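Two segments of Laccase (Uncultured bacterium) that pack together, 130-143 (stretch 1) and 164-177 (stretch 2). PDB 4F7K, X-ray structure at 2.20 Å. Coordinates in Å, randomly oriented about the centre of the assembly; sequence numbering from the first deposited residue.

Stretch 1 (130-143) DHDLIIMIDDWRIT
Stretch 2, residues 164-177: LGNFARALVEPVTP

Adjacent antiparallel strands illustrate how a sheet sorts its side chains while its backbone fixes the register, and this pair from a laccase is a compact example. Strand 131-140 runs against strand 167-173 at 159° between their N-to-C directions, the axes approaching to 4.4 Å, and the two stretches together bury 927 Å².

On one face, Ile 135, Ile 137 and Asp 139 sit with Val 172, Ala 170 and Ala 168. The CB of Ala 170 touches two isoleucines, lying 3.7 Å from Ile 135 CG2 and 3.9 Å from Ile 137 CG1. Ile 135 (chi1 -37°, chi2 m) also brings CD1 to 4.1 Å from Val 172 CG1, with Val 172 in rotamer t; Ile 137 is m, t.

The other face carries Ile 134, Met 136, Asp 138 and Trp 140 beside Glu 173, Leu 171, Arg 169 and Phe 167. Trp 140 (chi1 m, chi2 -96°) leans across the partner strand and meets it with its ring edge: CZ3 is 3.5 Å from Arg 169 CB, and CH2 is 4.0 Å from Leu 171 CD1, Leu 171 being m, t. Its CE3 reaches 4.1 Å from CD2 of Phe 167 (chi1 t, chi2 73°). Met 136 is m, t, m, its CE 4.0 Å from Glu 173 CB.

Both strands are extended, with phi from -150° to -92° and psi from 102° to 167°. Hydrogen-bonded pairs alternate with non-hydrogen-bonded ones. Ile 134 N to Glu 173 O and Glu 173 N to Ile 134 O are both 2.8 Å; Met 136 N to Leu 171 O is 2.9 Å and Leu 171 N to Met 136 O 2.7 Å; Asp 138 N to Arg 169 O is 3.0 Å and Arg 169 N to Asp 138 O 2.9 Å. Trp 140 N donates to Phe 167 O at 2.6 Å. The CA-CA separations of the intervening pairs fall to 3.8 Å at Asp 139-Ala 168.

At one end, a cis peptide precedes Pro 174, whose CD lies 3.7 Å from Leu 133 CD2 (Leu 133 m, t); His 131 CD2 packs 3.6 Å from Thr 176 CG2. At the other, polar end, Asp 139 (chi1 p) accepts a hydrogen bond at OD2 from a water 2.5 Å from that atom. The water's oxygen also accepts weak bonds from Asn 166 N at 2.5 Å and Phe 167 N at 3.1 Å, bridging the stretches.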

# COMPACT_ATOMS: atom_id res chain seq x y z
N ASP A 130 7.46 16.69 13.76
CA ASP A 130 8.91 16.58 13.94
C ASP A 130 9.58 15.48 13.10
O ASP A 130 10.69 15.66 12.65
CB ASP A 130 9.25 16.38 15.42
CG ASP A 130 8.79 17.54 16.26
OD1 ASP A 130 9.13 18.69 15.91
OD2 ASP A 130 8.10 17.30 17.27
N HIS A 131 8.89 14.36 12.90
CA HIS A 131 9.43 13.26 12.09
C HIS A 131 8.33 12.64 11.26
O HIS A 131 7.21 12.45 11.73
CB HIS A 131 10.07 12.18 12.95
CG HIS A 131 11.22 12.65 13.78
ND1 HIS A 131 11.08 13.08 15.08
CD2 HIS A 131 12.54 12.78 13.48
CE1 HIS A 131 12.26 13.43 15.56
NE2 HIS A 131 13.16 13.26 14.61
N ASP A 132 8.68 12.31 10.02
CA ASP A 132 7.78 11.74 9.07
C ASP A 132 8.38 10.39 8.67
O ASP A 132 9.32 10.34 7.88
CB ASP A 132 7.66 12.69 7.87
CG ASP A 132 6.66 12.22 6.81
OD1 ASP A 132 6.33 10.99 6.74
OD2 ASP A 132 6.23 13.09 6.02
N LEU A 133 7.81 9.32 9.24
CA LEU A 133 8.36 7.96 9.09
C LEU A 133 7.42 7.05 8.32
O LEU A 133 6.19 7.18 8.42
CB LEU A 133 8.67 7.33 10.46
CG LEU A 133 9.43 8.25 11.43
CD1 LEU A 133 9.38 7.78 12.89
CD2 LEU A 133 10.88 8.52 10.98
N ILE A 134 8.00 6.14 7.53
CA ILE A 134 7.23 5.20 6.73
C ILE A 134 7.37 3.82 7.37
O ILE A 134 8.48 3.40 7.67
CB ILE A 134 7.76 5.19 5.28
CG1 ILE A 134 7.42 6.52 4.57
CG2 ILE A 134 7.28 3.96 4.50
CD1 ILE A 134 8.31 6.83 3.36
N ILE A 135 6.25 3.13 7.57
CA ILE A 135 6.24 1.86 8.25
C ILE A 135 5.66 0.81 7.32
O ILE A 135 4.42 0.75 7.13
CB ILE A 135 5.34 1.87 9.54
CG1 ILE A 135 5.40 3.21 10.28
CG2 ILE A 135 5.64 0.64 10.42
CD1 ILE A 135 6.74 3.59 10.75
N MET A 136 6.54 -0.04 6.80
CA MET A 136 6.16 -1.08 5.88
C MET A 136 6.11 -2.41 6.64
O MET A 136 7.13 -2.89 7.21
CB MET A 136 7.10 -1.13 4.66
CG MET A 136 6.91 0.08 3.70
SD MET A 136 8.38 0.44 2.65
CE MET A 136 9.58 1.12 3.83
N ILE A 137 4.92 -2.98 6.69
CA ILE A 137 4.75 -4.21 7.43
C ILE A 137 4.64 -5.36 6.44
O ILE A 137 3.88 -5.30 5.48
CB ILE A 137 3.52 -4.15 8.37
CG1 ILE A 137 3.64 -2.93 9.29
CG2 ILE A 137 3.39 -5.44 9.19
CD1 ILE A 137 2.41 -2.68 10.21
N ASP A 138 5.45 -6.40 6.65
CA ASP A 138 5.48 -7.54 5.72
C ASP A 138 5.67 -8.78 6.59
O ASP A 138 6.09 -8.70 7.75
CB ASP A 138 6.64 -7.34 4.74
CG ASP A 138 6.48 -8.09 3.41
OD1 ASP A 138 5.48 -8.86 3.25
OD2 ASP A 138 7.39 -7.87 2.52
N ASP A 139 5.33 -9.95 6.09
CA ASP A 139 5.80 -11.14 6.80
C ASP A 139 6.60 -12.06 5.91
O ASP A 139 6.67 -11.87 4.70
CB ASP A 139 4.67 -11.83 7.52
CG ASP A 139 3.90 -12.69 6.64
OD1 ASP A 139 3.64 -12.22 5.50
OD2 ASP A 139 3.60 -13.83 7.07
N TRP A 140 7.29 -13.02 6.51
CA TRP A 140 8.26 -13.78 5.72
C TRP A 140 8.38 -15.20 6.26
O TRP A 140 8.27 -15.43 7.45
CB TRP A 140 9.68 -13.18 5.76
CG TRP A 140 9.95 -11.86 5.12
CD1 TRP A 140 10.44 -11.62 3.86
CD2 TRP A 140 9.82 -10.59 5.75
NE1 TRP A 140 10.57 -10.24 3.66
CE2 TRP A 140 10.20 -9.61 4.82
CE3 TRP A 140 9.42 -10.21 7.03
CZ2 TRP A 140 10.19 -8.27 5.13
CZ3 TRP A 140 9.41 -8.90 7.34
CH2 TRP A 140 9.77 -7.92 6.40
N ARG A 141 8.64 -16.13 5.36
CA ARG A 141 8.99 -17.49 5.75
C ARG A 141 10.43 -17.61 5.34
O ARG A 141 10.76 -17.63 4.15
CB ARG A 141 8.08 -18.49 5.05
N ILE A 142 11.31 -17.59 6.34
CA ILE A 142 12.77 -17.57 6.10
C ILE A 142 13.42 -18.81 6.72
O ILE A 142 13.13 -19.12 7.87
CB ILE A 142 13.46 -16.33 6.75
CG1 ILE A 142 12.69 -15.06 6.48
CG2 ILE A 142 14.86 -16.13 6.21
CD1 ILE A 142 13.38 -13.77 7.03
N THR A 143 14.27 -19.52 5.97
CA THR A 143 14.94 -20.72 6.49
C THR A 143 16.00 -20.34 7.51
O THR A 143 16.27 -19.14 7.76
CB THR A 143 15.63 -21.55 5.39
OG1 THR A 143 16.71 -20.79 4.82
CG2 THR A 143 14.64 -21.99 4.30
N LEU A 164 1.54 -21.53 9.31
CA LEU A 164 1.05 -20.45 10.13
C LEU A 164 2.09 -19.35 10.15
O LEU A 164 3.28 -19.59 10.47
CB LEU A 164 0.82 -20.94 11.55
CG LEU A 164 -0.29 -21.99 11.70
CD1 LEU A 164 -0.17 -22.71 13.05
CD2 LEU A 164 -1.65 -21.31 11.51
N GLY A 165 1.60 -18.14 9.83
CA GLY A 165 2.41 -16.95 9.72
C GLY A 165 3.33 -16.76 10.90
O GLY A 165 2.87 -16.65 12.05
N ASN A 166 4.63 -16.71 10.60
CA ASN A 166 5.61 -16.72 11.66
C ASN A 166 6.51 -15.49 11.88
O ASN A 166 6.66 -15.05 13.02
CB ASN A 166 6.45 -18.01 11.62
CG ASN A 166 6.92 -18.38 13.00
OD1 ASN A 166 6.69 -17.63 13.94
ND2 ASN A 166 7.54 -19.55 13.14
N PHE A 167 7.15 -14.98 10.83
CA PHE A 167 8.03 -13.84 11.01
C PHE A 167 7.45 -12.63 10.29
O PHE A 167 7.36 -12.62 9.08
CB PHE A 167 9.47 -14.16 10.55
CG PHE A 167 10.48 -13.17 11.05
CD1 PHE A 167 10.86 -13.17 12.39
CD2 PHE A 167 11.01 -12.20 10.19
CE1 PHE A 167 11.77 -12.22 12.87
CE2 PHE A 167 11.92 -11.25 10.65
CZ PHE A 167 12.30 -11.25 11.98
N ALA A 168 6.99 -11.65 11.05
CA ALA A 168 6.36 -10.45 10.50
C ALA A 168 7.15 -9.30 11.08
O ALA A 168 7.57 -9.38 12.21
CB ALA A 168 4.91 -10.40 10.92
N ARG A 169 7.42 -8.27 10.28
CA ARG A 169 8.14 -7.10 10.75
C ARG A 169 7.58 -5.84 10.17
O ARG A 169 7.14 -5.84 9.02
CB ARG A 169 9.61 -7.12 10.33
CG ARG A 169 10.54 -7.67 11.37
CD ARG A 169 11.95 -7.59 10.85
NE ARG A 169 12.52 -6.34 11.25
CZ ARG A 169 13.66 -5.83 10.79
NH1 ARG A 169 14.40 -6.49 9.88
NH2 ARG A 169 14.04 -4.65 11.27
N ALA A 170 7.64 -4.79 10.98
CA ALA A 170 7.39 -3.43 10.57
C ALA A 170 8.75 -2.76 10.32
O ALA A 170 9.50 -2.55 11.23
CB ALA A 170 6.64 -2.68 11.70
N LEU A 171 9.05 -2.45 9.07
CA LEU A 171 10.30 -1.80 8.71
C LEU A 171 10.07 -0.32 8.71
O LEU A 171 9.12 0.16 8.09
CB LEU A 171 10.75 -2.24 7.33
CG LEU A 171 10.92 -3.76 7.21
CD1 LEU A 171 11.13 -4.18 5.78
CD2 LEU A 171 12.10 -4.24 8.03
N VAL A 172 10.95 0.40 9.40
CA VAL A 172 10.79 1.81 9.64
C VAL A 172 11.79 2.54 8.76
O VAL A 172 12.96 2.19 8.72
CB VAL A 172 11.02 2.17 11.15
CG1 VAL A 172 10.84 3.63 11.39
CG2 VAL A 172 10.04 1.39 12.04
N GLU A 173 11.30 3.51 8.01
CA GLU A 173 12.16 4.28 7.10
C GLU A 173 11.87 5.75 7.27
O GLU A 173 10.73 6.16 7.08
CB GLU A 173 11.91 3.86 5.65
CG GLU A 173 12.63 4.73 4.60
CD GLU A 173 14.14 4.71 4.75
OE1 GLU A 173 14.71 3.61 4.85
OE2 GLU A 173 14.75 5.81 4.78
N PRO A 174 12.89 6.55 7.66
CA PRO A 174 14.25 6.10 8.04
C PRO A 174 14.28 5.66 9.50
O PRO A 174 13.33 5.93 10.23
CB PRO A 174 15.09 7.37 7.87
CG PRO A 174 14.11 8.49 8.30
CD PRO A 174 12.75 8.02 7.77
N VAL A 175 15.33 4.96 9.91
CA VAL A 175 15.54 4.67 11.32
C VAL A 175 16.21 5.88 11.93
O VAL A 175 17.34 6.26 11.58
CB VAL A 175 16.42 3.44 11.55
CG1 VAL A 175 16.80 3.36 13.04
CG2 VAL A 175 15.68 2.16 11.06
N THR A 176 15.50 6.51 12.83
CA THR A 176 15.91 7.79 13.29
C THR A 176 15.52 7.82 14.74
O THR A 176 14.54 7.18 15.12
CB THR A 176 15.25 8.90 12.41
OG1 THR A 176 16.19 9.94 12.17
CG2 THR A 176 13.97 9.46 13.02
N PRO A 177 16.31 8.50 15.58
CA PRO A 177 15.92 8.53 16.98
C PRO A 177 14.87 9.62 17.19
O PRO A 177 14.99 10.71 16.63
CB PRO A 177 17.22 8.88 17.70
CG PRO A 177 18.07 9.61 16.68
CD PRO A 177 17.51 9.32 15.31
O HOH W 1 5.06 -15.24 8.57